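Local atomic coordinates of uncharacterized protein (Arthrobacter sp., PDB entry 3KOP), a protein that is of unknown function but adopts a cyclophilin-like fold, an antiparallel beta-sheet flanked by helices. Residues 95-100 and 153-158. Sequence-based numbering, arbitrary orientation.
Sequences GDVCYF and ATIVEG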
loop_
_atom_site.group_PDB
_atom_site.type_symbol
_atom_site.label_atom_id
_atom_site.label_comp_id
_atom_site.label_asym_id
_atom_site.label_seq_id
_atom_site.Cartn_x
_atom_site.Cartn_y
_atom_site.Cartn_z
ATOM N N GLY F 95 -22.320 3.255 -3.041
ATOM C CA GLY F 95 -23.144 4.400 -2.712
ATOM C C GLY F 95 -22.417 5.691 -2.446
ATOM O O GLY F 95 -23.047 6.726 -2.393
ATOM N N ASP F 96 -21.106 5.661 -2.253
ATOM C CA ASP F 96 -20.341 6.892 -2.050
ATOM C C ASP F 96 -20.358 7.783 -3.286
ATOM O O ASP F 96 -20.265 7.315 -4.459
ATOM C CB ASP F 96 -18.868 6.637 -1.803
ATOM C CG ASP F 96 -18.539 6.190 -0.411
ATOM O OD1 ASP F 96 -19.363 6.308 0.525
ATOM O OD2 ASP F 96 -17.375 5.732 -0.270
ATOM N N VAL F 97 -20.428 9.065 -3.003
ATOM C CA VAL F 97 -20.273 10.091 -4.002
ATOM C C VAL F 97 -19.131 10.962 -3.568
ATOM O O VAL F 97 -19.118 11.517 -2.439
ATOM C CB VAL F 97 -21.575 10.916 -4.257
ATOM C CG1 VAL F 97 -21.356 11.875 -5.423
ATOM C CG2 VAL F 97 -22.782 10.007 -4.498
ATOM N N CYS F 98 -18.127 11.063 -4.439
ATOM C CA CYS F 98 -16.862 11.709 -4.091
ATOM C C CYS F 98 -16.526 12.949 -4.920
ATOM O O CYS F 98 -16.901 13.052 -6.092
ATOM C CB CYS F 98 -15.731 10.706 -4.250
ATOM S SG CYS F 98 -15.720 9.430 -2.969
ATOM N N TYR F 99 -15.764 13.841 -4.305
ATOM C CA TYR F 99 -15.268 15.063 -4.919
ATOM C C TYR F 99 -13.746 15.044 -4.825
ATOM O O TYR F 99 -13.187 14.848 -3.735
ATOM C CB TYR F 99 -15.838 16.258 -4.168
ATOM C CG TYR F 99 -15.481 17.670 -4.631
ATOM C CD1 TYR F 99 -14.174 18.157 -4.570
ATOM C CD2 TYR F 99 -16.457 18.549 -5.012
ATOM C CE1 TYR F 99 -13.885 19.446 -4.923
ATOM C CE2 TYR F 99 -16.175 19.842 -5.372
ATOM C CZ TYR F 99 -14.892 20.286 -5.352
ATOM O OH TYR F 99 -14.609 21.607 -5.684
ATOM N N PHE F 100 -13.093 15.268 -5.968
ATOM C CA PHE F 100 -11.648 15.426 -6.046
ATOM C C PHE F 100 -11.318 16.730 -6.752
ATOM O O PHE F 100 -11.940 17.070 -7.791
ATOM C CB PHE F 100 -11.000 14.328 -6.907
ATOM C CG PHE F 100 -11.392 12.916 -6.539
ATOM C CD1 PHE F 100 -12.593 12.348 -7.005
ATOM C CD2 PHE F 100 -10.534 12.121 -5.792
ATOM C CE1 PHE F 100 -12.926 11.040 -6.703
ATOM C CE2 PHE F 100 -10.868 10.779 -5.504
ATOM C CZ PHE F 100 -12.055 10.260 -5.939
ATOM N N ALA F 153 -21.704 12.705 -0.388
ATOM C CA ALA F 153 -23.060 12.244 -0.515
ATOM C C ALA F 153 -23.114 10.734 -0.515
ATOM O O ALA F 153 -22.090 10.043 -0.772
ATOM C CB ALA F 153 -23.721 12.803 -1.749
ATOM N N THR F 154 -24.288 10.225 -0.180
ATOM C CA THR F 154 -24.501 8.795 -0.180
ATOM C C THR F 154 -25.820 8.458 -0.839
ATOM O O THR F 154 -26.875 9.047 -0.542
ATOM C CB THR F 154 -24.413 8.210 1.231
ATOM O OG1 THR F 154 -24.236 6.796 1.124
ATOM C CG2 THR F 154 -25.670 8.534 2.058
ATOM N N ILE F 155 -25.748 7.536 -1.798
ATOM C CA ILE F 155 -26.926 7.144 -2.586
ATOM C C ILE F 155 -27.924 6.423 -1.689
ATOM O O ILE F 155 -27.599 5.409 -1.067
ATOM C CB ILE F 155 -26.529 6.338 -3.845
ATOM C CG1 ILE F 155 -25.667 7.224 -4.770
ATOM C CG2 ILE F 155 -27.783 5.860 -4.616
ATOM C CD1 ILE F 155 -25.002 6.475 -5.900
ATOM N N VAL F 156 -29.146 6.956 -1.617
ATOM C CA VAL F 156 -30.204 6.374 -0.805
ATOM C C VAL F 156 -31.364 5.772 -1.613
ATOM O O VAL F 156 -32.166 5.030 -1.071
ATOM C CB VAL F 156 -30.770 7.407 0.234
ATOM C CG1 VAL F 156 -29.709 7.756 1.271
ATOM C CG2 VAL F 156 -31.304 8.663 -0.458
ATOM N N GLU F 157 -31.463 6.078 -2.901
ATOM C CA GLU F 157 -32.450 5.466 -3.756
ATOM C C GLU F 157 -31.848 5.199 -5.105
ATOM O O GLU F 157 -31.148 6.058 -5.658
ATOM C CB GLU F 157 -33.624 6.404 -4.020
ATOM C CG GLU F 157 -34.502 6.735 -2.883
ATOM C CD GLU F 157 -35.610 7.702 -3.318
ATOM O OE1 GLU F 157 -35.924 7.767 -4.530
ATOM O OE2 GLU F 157 -36.152 8.399 -2.437
ATOM N N GLY F 158 -32.172 4.040 -5.664
ATOM C CA GLY F 158 -31.785 3.700 -7.020
ATOM C C GLY F 158 -30.375 3.165 -7.195
ATOM O O GLY F 158 -29.883 3.115 -8.307
HETATM O O HOH W 1 -22.277 4.616 0.875
HETATM O O HOH W 2 -21.396 7.733 1.324
#
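Val97 and Ala153 face each other as an antiparallel hydrogen-bonded pair, Val97 N donating to Ala153 O at 2.9 Å. This donor stands above the carbonyl plane, 37° out of it. Two residues further along, Ile155 N gives the straighter bond to Gly95 O, with 165° at the hydrogen, and the CA of Thr154 adds a CH···O contact to the same oxygen. Gly95 is the fitting residue at this strand entrance: with phi at 92°, a beta carbon would press against the preceding carbonyl oxygen.

Followed outward, Val97 first sets its CB against the methyl of Ala153, 3.8 Å from CB to CB, a spacing that the small alanine allows while it also packs on Ala37 and Leu39. Of the two branches beyond, CG2 lies anti to the carbonyl carbon and thereby reaches CG1 of Ile155 at 4.0 Å, the two side chains crossing at about a right angle. Ile155 extends this apolar face and packs on Cys35 and Val131.

On the other face Asp96 stands opposite Thr154 as a non-hydrogen-bonded pair, and here the contact is polar. Water 2 lies 2.6 Å from Asp96 OD1 and within bonding range of Ala153 O, though it may not serve both at once. Asp96 OD2 accepts from Ile93 N and forms a salt bridge with Arg135 of a second subunit. Such two-faced pairing of strands 96-103 and 145-157 belongs to the antiparallel sheet of the cyclophilin-like fold.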